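Local coordinates for protein L-ornithine 5-monooxygenase (PDB 3S5W) that catalyses the FAD- and NADPH-dependent hydroxylation of L-ornithine to N(5)-hydroxy-L-ornithine, the first step in making the hydroxamate siderophore pyoverdin, at residues Ala255-Ala261 with His331-Thr337; Gln347-Leu353 with Val363-Val369. All coordinates share one frame; numbering follows the deposited sequence.

Contact 1. Residues Ala255-Ala261 with His331-Thr337; sequences ADMILRA and HAFRCMT. With NAP (NADP nicotinamide-adenine-dinucleotide phosphate), chain F.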
loop_
_atom_site.group_PDB
_atom_site.type_symbol
_atom_site.label_atom_id
_atom_site.label_comp_id
_atom_site.label_asym_id
_atom_site.label_seq_id
_atom_site.Cartn_x
_atom_site.Cartn_y
_atom_site.Cartn_z
ATOM N N ALA A 255 -14.031 16.539 15.059
ATOM C CA ALA A 255 -12.731 15.981 14.682
ATOM C C ALA A 255 -11.582 16.988 14.899
ATOM O O ALA A 255 -11.722 18.186 14.587
ATOM C CB ALA A 255 -12.749 15.494 13.201
ATOM N N ASP A 256 -10.465 16.497 15.449
ATOM C CA ASP A 256 -9.230 17.282 15.598
ATOM C C ASP A 256 -8.157 16.638 14.733
ATOM O O ASP A 256 -7.816 15.469 14.942
ATOM C CB ASP A 256 -8.718 17.280 17.050
ATOM C CG ASP A 256 -9.604 18.059 18.017
ATOM O OD1 ASP A 256 -10.758 18.429 17.669
ATOM O OD2 ASP A 256 -9.118 18.311 19.153
ATOM N N MET A 257 -7.609 17.372 13.774
ATOM C CA MET A 257 -6.455 16.870 13.045
ATOM C C MET A 257 -5.254 17.274 13.861
ATOM O O MET A 257 -5.003 18.474 14.090
ATOM C CB MET A 257 -6.317 17.464 11.651
ATOM C CG MET A 257 -7.477 17.185 10.763
ATOM S SD MET A 257 -7.171 17.662 9.031
ATOM C CE MET A 257 -5.956 16.450 8.521
ATOM N N ILE A 258 -4.508 16.271 14.295
ATOM C CA ILE A 258 -3.348 16.514 15.140
ATOM C C ILE A 258 -2.107 16.138 14.351
ATOM O O ILE A 258 -1.824 14.959 14.153
ATOM C CB ILE A 258 -3.438 15.750 16.497
ATOM C CG1 ILE A 258 -4.738 16.130 17.236
ATOM C CG2 ILE A 258 -2.148 15.996 17.352
ATOM C CD1 ILE A 258 -5.018 15.328 18.513
ATOM N N LEU A 259 -1.352 17.147 13.914
ATOM C CA LEU A 259 -0.185 16.882 13.096
ATOM C C LEU A 259 1.003 17.655 13.667
ATOM O O LEU A 259 0.849 18.799 14.142
ATOM C CB LEU A 259 -0.420 17.232 11.608
ATOM C CG LEU A 259 -0.744 18.692 11.222
ATOM C CD1 LEU A 259 -0.341 18.960 9.780
ATOM C CD2 LEU A 259 -2.237 19.010 11.420
ATOM N N ARG A 260 2.154 16.995 13.676
ATOM C CA ARG A 260 3.361 17.617 14.227
ATOM C C ARG A 260 3.949 18.650 13.231
ATOM O O ARG A 260 4.635 19.570 13.641
ATOM C CB ARG A 260 4.387 16.558 14.671
ATOM C CG ARG A 260 4.830 15.605 13.592
ATOM C CD ARG A 260 5.764 14.496 14.101
ATOM N NE ARG A 260 6.132 13.639 12.979
ATOM C CZ ARG A 260 6.869 12.537 13.074
ATOM N NH1 ARG A 260 7.308 12.133 14.253
ATOM N NH2 ARG A 260 7.153 11.833 11.987
ATOM N N ALA A 261 3.659 18.492 11.940
ATOM C CA ALA A 261 4.102 19.462 10.930
ATOM C C ALA A 261 3.238 20.729 10.973
ATOM O O ALA A 261 2.206 20.773 11.653
ATOM C CB ALA A 261 4.103 18.821 9.527
ATOM N N HIS A 331 -14.734 21.412 14.604
ATOM C CA HIS A 331 -13.437 20.767 14.413
ATOM C C HIS A 331 -12.293 21.657 14.828
ATOM O O HIS A 331 -12.472 22.863 14.914
ATOM C CB HIS A 331 -13.262 20.438 12.930
ATOM C CG HIS A 331 -14.320 19.530 12.412
ATOM N ND1 HIS A 331 -15.072 19.803 11.286
ATOM C CD2 HIS A 331 -14.773 18.355 12.893
ATOM C CE1 HIS A 331 -15.933 18.818 11.087
ATOM N NE2 HIS A 331 -15.771 17.930 12.049
ATOM N N ALA A 332 -11.130 21.051 15.049
ATOM C CA ALA A 332 -9.902 21.770 15.381
ATOM C C ALA A 332 -8.739 21.292 14.502
ATOM O O ALA A 332 -8.562 20.085 14.240
ATOM C CB ALA A 332 -9.571 21.622 16.875
ATOM N N PHE A 333 -7.961 22.258 14.029
ATOM C CA PHE A 333 -6.777 21.987 13.238
ATOM C C PHE A 333 -5.560 22.209 14.156
ATOM O O PHE A 333 -5.090 23.336 14.321
ATOM C CB PHE A 333 -6.715 22.924 12.022
ATOM C CG PHE A 333 -5.620 22.584 11.063
ATOM C CD1 PHE A 333 -5.717 21.447 10.257
ATOM C CD2 PHE A 333 -4.503 23.406 10.952
ATOM C CE1 PHE A 333 -4.682 21.110 9.367
ATOM C CE2 PHE A 333 -3.465 23.093 10.066
ATOM C CZ PHE A 333 -3.548 21.904 9.292
ATOM N N ARG A 334 -5.077 21.144 14.777
ATOM C CA ARG A 334 -3.965 21.243 15.744
ATOM C C ARG A 334 -2.638 20.943 15.088
ATOM O O ARG A 334 -2.106 19.854 15.231
ATOM C CB ARG A 334 -4.232 20.360 16.964
ATOM C CG ARG A 334 -5.609 20.682 17.597
ATOM C CD ARG A 334 -5.952 19.658 18.655
ATOM N NE ARG A 334 -5.904 20.237 19.974
ATOM C CZ ARG A 334 -6.961 20.704 20.617
ATOM N NH1 ARG A 334 -8.157 20.656 20.059
ATOM N NH2 ARG A 334 -6.817 21.212 21.822
ATOM N N CYS A 335 -2.112 21.930 14.355
ATOM C CA CYS A 335 -0.824 21.787 13.700
ATOM C C CYS A 335 0.279 22.037 14.737
ATOM O O CYS A 335 -0.015 22.498 15.828
ATOM C CB CYS A 335 -0.687 22.702 12.480
ATOM S SG CYS A 335 -1.271 24.404 12.759
ATOM N N MET A 336 1.501 21.647 14.396
ATOM C CA MET A 336 2.688 21.728 15.284
ATOM C C MET A 336 2.438 21.055 16.640
ATOM O O MET A 336 2.939 21.529 17.672
ATOM C CB MET A 336 3.158 23.191 15.486
ATOM C CG MET A 336 3.684 23.841 14.186
ATOM S SD MET A 336 4.168 25.547 14.549
ATOM C CE MET A 336 2.659 26.297 15.183
ATOM N N THR A 337 1.668 19.960 16.632
ATOM C CA THR A 337 1.226 19.345 17.874
ATOM C C THR A 337 1.686 17.891 17.905
ATOM O O THR A 337 1.556 17.150 16.902
ATOM C CB THR A 337 -0.307 19.443 18.059
ATOM O OG1 THR A 337 -0.703 20.812 18.142
ATOM C CG2 THR A 337 -0.768 18.750 19.327
HETATM P PA NAP F . 2.261 9.269 4.762
HETATM O O1A NAP F . 2.326 10.144 3.586
HETATM O O2A NAP F . 3.490 8.557 5.053
HETATM O O5B NAP F . 1.680 10.151 5.945
HETATM C C5B NAP F . 2.019 9.772 7.227
HETATM C C4B NAP F . 1.520 10.913 8.088
HETATM O O4B NAP F . 1.641 10.420 9.392
HETATM C C3B NAP F . 2.424 12.146 7.953
HETATM O O3B NAP F . 1.583 13.264 8.203
HETATM C C2B NAP F . 3.384 11.914 9.132
HETATM O O2B NAP F . 3.831 13.121 9.677
HETATM C C1B NAP F . 2.466 11.239 10.179
HETATM N N9A NAP F . 3.283 10.470 11.132
HETATM C C8A NAP F . 4.082 9.381 10.853
HETATM N N7A NAP F . 4.683 8.966 11.990
HETATM C C5A NAP F . 4.299 9.791 12.978
HETATM C C6A NAP F . 4.628 9.847 14.334
HETATM N N6A NAP F . 5.488 8.979 14.853
HETATM N N1A NAP F . 4.071 10.825 15.102
HETATM C C2A NAP F . 3.194 11.746 14.596
HETATM N N3A NAP F . 2.862 11.699 13.248
HETATM C C4A NAP F . 3.423 10.748 12.459
HETATM O O3 NAP F . 1.019 8.242 4.663
HETATM P PN NAP F . -0.488 8.339 4.033
HETATM O O1N NAP F . -1.160 7.059 4.438
HETATM O O2N NAP F . -1.181 9.626 4.366
HETATM O O5D NAP F . -0.046 8.262 2.487
HETATM C C5D NAP F . -0.473 9.020 1.376
HETATM C C4D NAP F . -0.374 7.962 0.282
HETATM O O4D NAP F . -1.296 8.065 -0.769
HETATM C C3D NAP F . 0.946 7.820 -0.459
HETATM O O3D NAP F . 2.004 7.480 0.405
HETATM C C2D NAP F . 0.537 6.746 -1.480
HETATM O O2D NAP F . 0.764 5.391 -1.111
HETATM C C1D NAP F . -0.972 6.977 -1.626
HETATM P P2B NAP F . 5.302 13.744 9.400
HETATM O O1X NAP F . 5.423 14.733 10.552
HETATM O O2X NAP F . 5.167 14.367 8.023
HETATM O O3X NAP F . 6.316 12.628 9.399
HETATM O O HOH W 1 0.991 14.588 15.724
#
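D256 and R334 form a salt bridge between neighbouring parallel strands of the five-stranded Rossmann-like sheet of the NADP(H)-binding domain, with OD2 of D256 2.7 Å from NH1 of R334. The carboxylate and guanidinium planes lie 13° apart. The bend of R334 at its third torsion (110°) brings NH1 obliquely against D256 OD2, which also bonds Y366 OH. Beneath them the backbones interlock in parallel register: A332 N donates to A255 O, M257 N to A332 O, R334 N to M257 O and L259 N to R334 O. Beyond the last bridge the two chains stay joined where T337 N donates to L259 O (2.9 Å) and M336 N to A261 O. R260, just beyond strand 253-258, takes up the 2'-phosphate of NADP(+): NE reaches O1X and NH2 reaches O3X, both at 2.8 Å and nearly straight, while one guanidinium face lies against the adenine. Binding of this phosphate is consistent with a preference for NADP(H) over NAD(H). On the face carrying M257 and F333, SD of M257 makes a Met-aromatic contact at the phenyl edge, and CD2 of L259 makes an off-centre CH-pi contact 4.2 Å from the F333 ring centroid.

Contact 2. Residues Gln347-Leu353 with Val363-Val369; sequences QGIELAL and VETYDAV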
loop_
_atom_site.group_PDB
_atom_site.type_symbol
_atom_site.label_atom_id
_atom_site.label_comp_id
_atom_site.label_asym_id
_atom_site.label_seq_id
_atom_site.Cartn_x
_atom_site.Cartn_y
_atom_site.Cartn_z
ATOM N N GLN A 347 -13.468 7.452 30.630
ATOM C CA GLN A 347 -14.091 8.529 29.822
ATOM C C GLN A 347 -13.616 8.629 28.359
ATOM O O GLN A 347 -14.208 9.363 27.576
ATOM C CB GLN A 347 -13.893 9.912 30.476
ATOM C CG GLN A 347 -14.660 10.152 31.795
ATOM C CD GLN A 347 -13.919 9.617 33.014
ATOM O OE1 GLN A 347 -14.484 8.853 33.807
ATOM N NE2 GLN A 347 -12.643 10.008 33.168
ATOM N N GLY A 348 -12.549 7.917 28.002
ATOM C CA GLY A 348 -12.013 7.966 26.638
ATOM C C GLY A 348 -10.498 7.850 26.608
ATOM O O GLY A 348 -9.887 7.375 27.583
ATOM N N ILE A 349 -9.897 8.226 25.477
ATOM C CA ILE A 349 -8.453 8.204 25.330
ATOM C C ILE A 349 -7.955 9.626 25.618
ATOM O O ILE A 349 -8.305 10.582 24.901
ATOM C CB ILE A 349 -7.986 7.697 23.912
ATOM C CG1 ILE A 349 -8.593 6.314 23.602
ATOM C CG2 ILE A 349 -6.450 7.688 23.790
ATOM C CD1 ILE A 349 -8.267 5.218 24.649
ATOM N N GLU A 350 -7.149 9.757 26.669
ATOM C CA GLU A 350 -6.657 11.059 27.084
ATOM C C GLU A 350 -5.311 11.299 26.400
ATOM O O GLU A 350 -4.411 10.478 26.485
ATOM C CB GLU A 350 -6.557 11.110 28.631
ATOM C CG GLU A 350 -6.032 12.418 29.154
ATOM C CD GLU A 350 -5.928 12.409 30.660
ATOM O OE1 GLU A 350 -6.973 12.390 31.334
ATOM O OE2 GLU A 350 -4.795 12.393 31.155
ATOM N N LEU A 351 -5.185 12.412 25.682
ATOM C CA LEU A 351 -3.951 12.705 24.968
ATOM C C LEU A 351 -3.352 13.957 25.574
ATOM O O LEU A 351 -4.056 14.950 25.727
ATOM C CB LEU A 351 -4.220 12.991 23.476
ATOM C CG LEU A 351 -4.819 11.888 22.596
ATOM C CD1 LEU A 351 -4.800 12.342 21.118
ATOM C CD2 LEU A 351 -4.084 10.556 22.757
ATOM N N ALA A 352 -2.064 13.885 25.908
ATOM C CA ALA A 352 -1.305 15.048 26.345
ATOM C C ALA A 352 -0.625 15.599 25.094
ATOM O O ALA A 352 0.200 14.928 24.468
ATOM C CB ALA A 352 -0.289 14.672 27.446
ATOM N N LEU A 353 -1.018 16.817 24.734
ATOM C CA LEU A 353 -0.664 17.426 23.453
ATOM C C LEU A 353 0.291 18.626 23.616
ATOM O O LEU A 353 -0.045 19.628 24.285
ATOM C CB LEU A 353 -1.924 17.850 22.719
ATOM C CG LEU A 353 -2.960 16.750 22.413
ATOM C CD1 LEU A 353 -4.183 17.431 21.801
ATOM C CD2 LEU A 353 -2.428 15.670 21.503
ATOM N N VAL A 363 -4.331 18.809 27.697
ATOM C CA VAL A 363 -4.817 17.463 27.875
ATOM C C VAL A 363 -6.197 17.446 27.244
ATOM O O VAL A 363 -7.052 18.227 27.643
ATOM C CB VAL A 363 -4.876 17.088 29.390
ATOM C CG1 VAL A 363 -5.551 15.758 29.587
ATOM C CG2 VAL A 363 -3.480 17.015 29.978
ATOM N N GLU A 364 -6.404 16.595 26.240
ATOM C CA GLU A 364 -7.741 16.464 25.643
ATOM C C GLU A 364 -8.160 14.999 25.647
ATOM O O GLU A 364 -7.352 14.126 25.387
ATOM C CB GLU A 364 -7.783 17.001 24.195
ATOM C CG GLU A 364 -7.278 18.450 23.993
ATOM C CD GLU A 364 -8.216 19.548 24.536
ATOM O OE1 GLU A 364 -9.452 19.364 24.536
ATOM O OE2 GLU A 364 -7.692 20.621 24.945
ATOM N N THR A 365 -9.434 14.757 25.894
ATOM C CA THR A 365 -9.961 13.389 25.907
ATOM C C THR A 365 -10.874 13.125 24.709
ATOM O O THR A 365 -11.782 13.929 24.419
ATOM C CB THR A 365 -10.691 13.101 27.243
ATOM O OG1 THR A 365 -9.750 13.227 28.313
ATOM C CG2 THR A 365 -11.263 11.667 27.285
ATOM N N TYR A 366 -10.633 11.991 24.043
ATOM C CA TYR A 366 -11.316 11.624 22.800
ATOM C C TYR A 366 -12.047 10.306 22.968
ATOM O O TYR A 366 -11.601 9.436 23.717
ATOM C CB TYR A 366 -10.296 11.516 21.658
ATOM C CG TYR A 366 -9.633 12.856 21.382
ATOM C CD1 TYR A 366 -10.248 13.817 20.557
ATOM C CD2 TYR A 366 -8.422 13.173 21.962
ATOM C CE1 TYR A 366 -9.642 15.060 20.324
ATOM C CE2 TYR A 366 -7.816 14.400 21.740
ATOM C CZ TYR A 366 -8.421 15.341 20.936
ATOM O OH TYR A 366 -7.780 16.562 20.745
ATOM N N ASP A 367 -13.132 10.161 22.218
ATOM C CA ASP A 367 -13.915 8.950 22.168
ATOM C C ASP A 367 -13.210 7.907 21.302
ATOM O O ASP A 367 -13.354 6.706 21.526
ATOM C CB ASP A 367 -15.315 9.254 21.621
ATOM C CG ASP A 367 -16.144 10.094 22.584
ATOM O OD1 ASP A 367 -16.421 11.285 22.304
ATOM O OD2 ASP A 367 -16.513 9.567 23.642
ATOM N N ALA A 368 -12.436 8.386 20.320
ATOM C CA ALA A 368 -11.671 7.541 19.416
ATOM C C ALA A 368 -10.435 8.290 18.900
ATOM O O ALA A 368 -10.404 9.543 18.870
ATOM C CB ALA A 368 -12.557 7.050 18.240
ATOM N N VAL A 369 -9.404 7.537 18.562
ATOM C CA VAL A 369 -8.196 8.093 17.977
ATOM C C VAL A 369 -7.860 7.288 16.704
ATOM O O VAL A 369 -7.628 6.070 16.751
ATOM C CB VAL A 369 -6.984 8.110 18.950
ATOM C CG1 VAL A 369 -5.736 8.679 18.273
ATOM C CG2 VAL A 369 -7.325 8.838 20.271
#
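L351 meets Y366 at about a right angle, its CD1 methyl 3.7 Å from CE2 of the phenol ring. Both residues lie on one face of the sheet, and with CG anti to the carbonyl carbon (chi1 -63° in each) the branch of L351 comes against the ring. L353 approaches from the opposite direction to the tyrosine and sets its CD1 3.8 Å from Y366 OH. The hydroxyl is hydrogen-bonded to D256 OD2, while L351 packs on the CD2-CE2 side of the ring and L353 reaches the hydroxyl end. The E364 side chain crosses L353 at about a right angle, its CG touching CD1. I349 lies on this face as well and passes its CG2 obliquely against CG2 of V369, 3.8 Å away, just beyond the turn of the chain at D367.

Strands 348-355 and 361-366 form an antiparallel beta hairpin within a three-stranded sheet. I349 and Y366 are one hydrogen-bonded pair and L351 and E364 the next; I349 N donates to Y366 O at 2.7 Å.

The other face is more polar. E350 extends with CG anti to its backbone N (chi1 179°), drawing CG to 3.4 Å from V363 CG1 as the two chains slant across each other, while its OE2 makes a salt bridge with R341 on the neighbouring strand. T365 crosses E350 nearby, with OG1 3.8 Å from the glutamate CB. At the end of the pairing, the CG2 methyl of T365 rests 3.8 Å from the CA of G348.

In the fold
From the N terminus, the chain first reaches 255-261, at the end of strand 253-258. A largely helical excursion of 69 residues then returns it to 331-337, closing contact 1 with strand 332-334 at an edge of the parallel sheet. Residue T337 opens strand 337-345, which leads into 348-355. Contact 2 closes a much shorter loop, the hairpin to 361-366, before strand 368-371 enters the interior of the parallel sheet. The contacts therefore follow in series, neither nested nor crossed. Across them T337 CG2 packs on L353 CB and I258 CD1 on Y366 OH, tying the three-stranded antiparallel sheet to the NADP(H)-binding sheet.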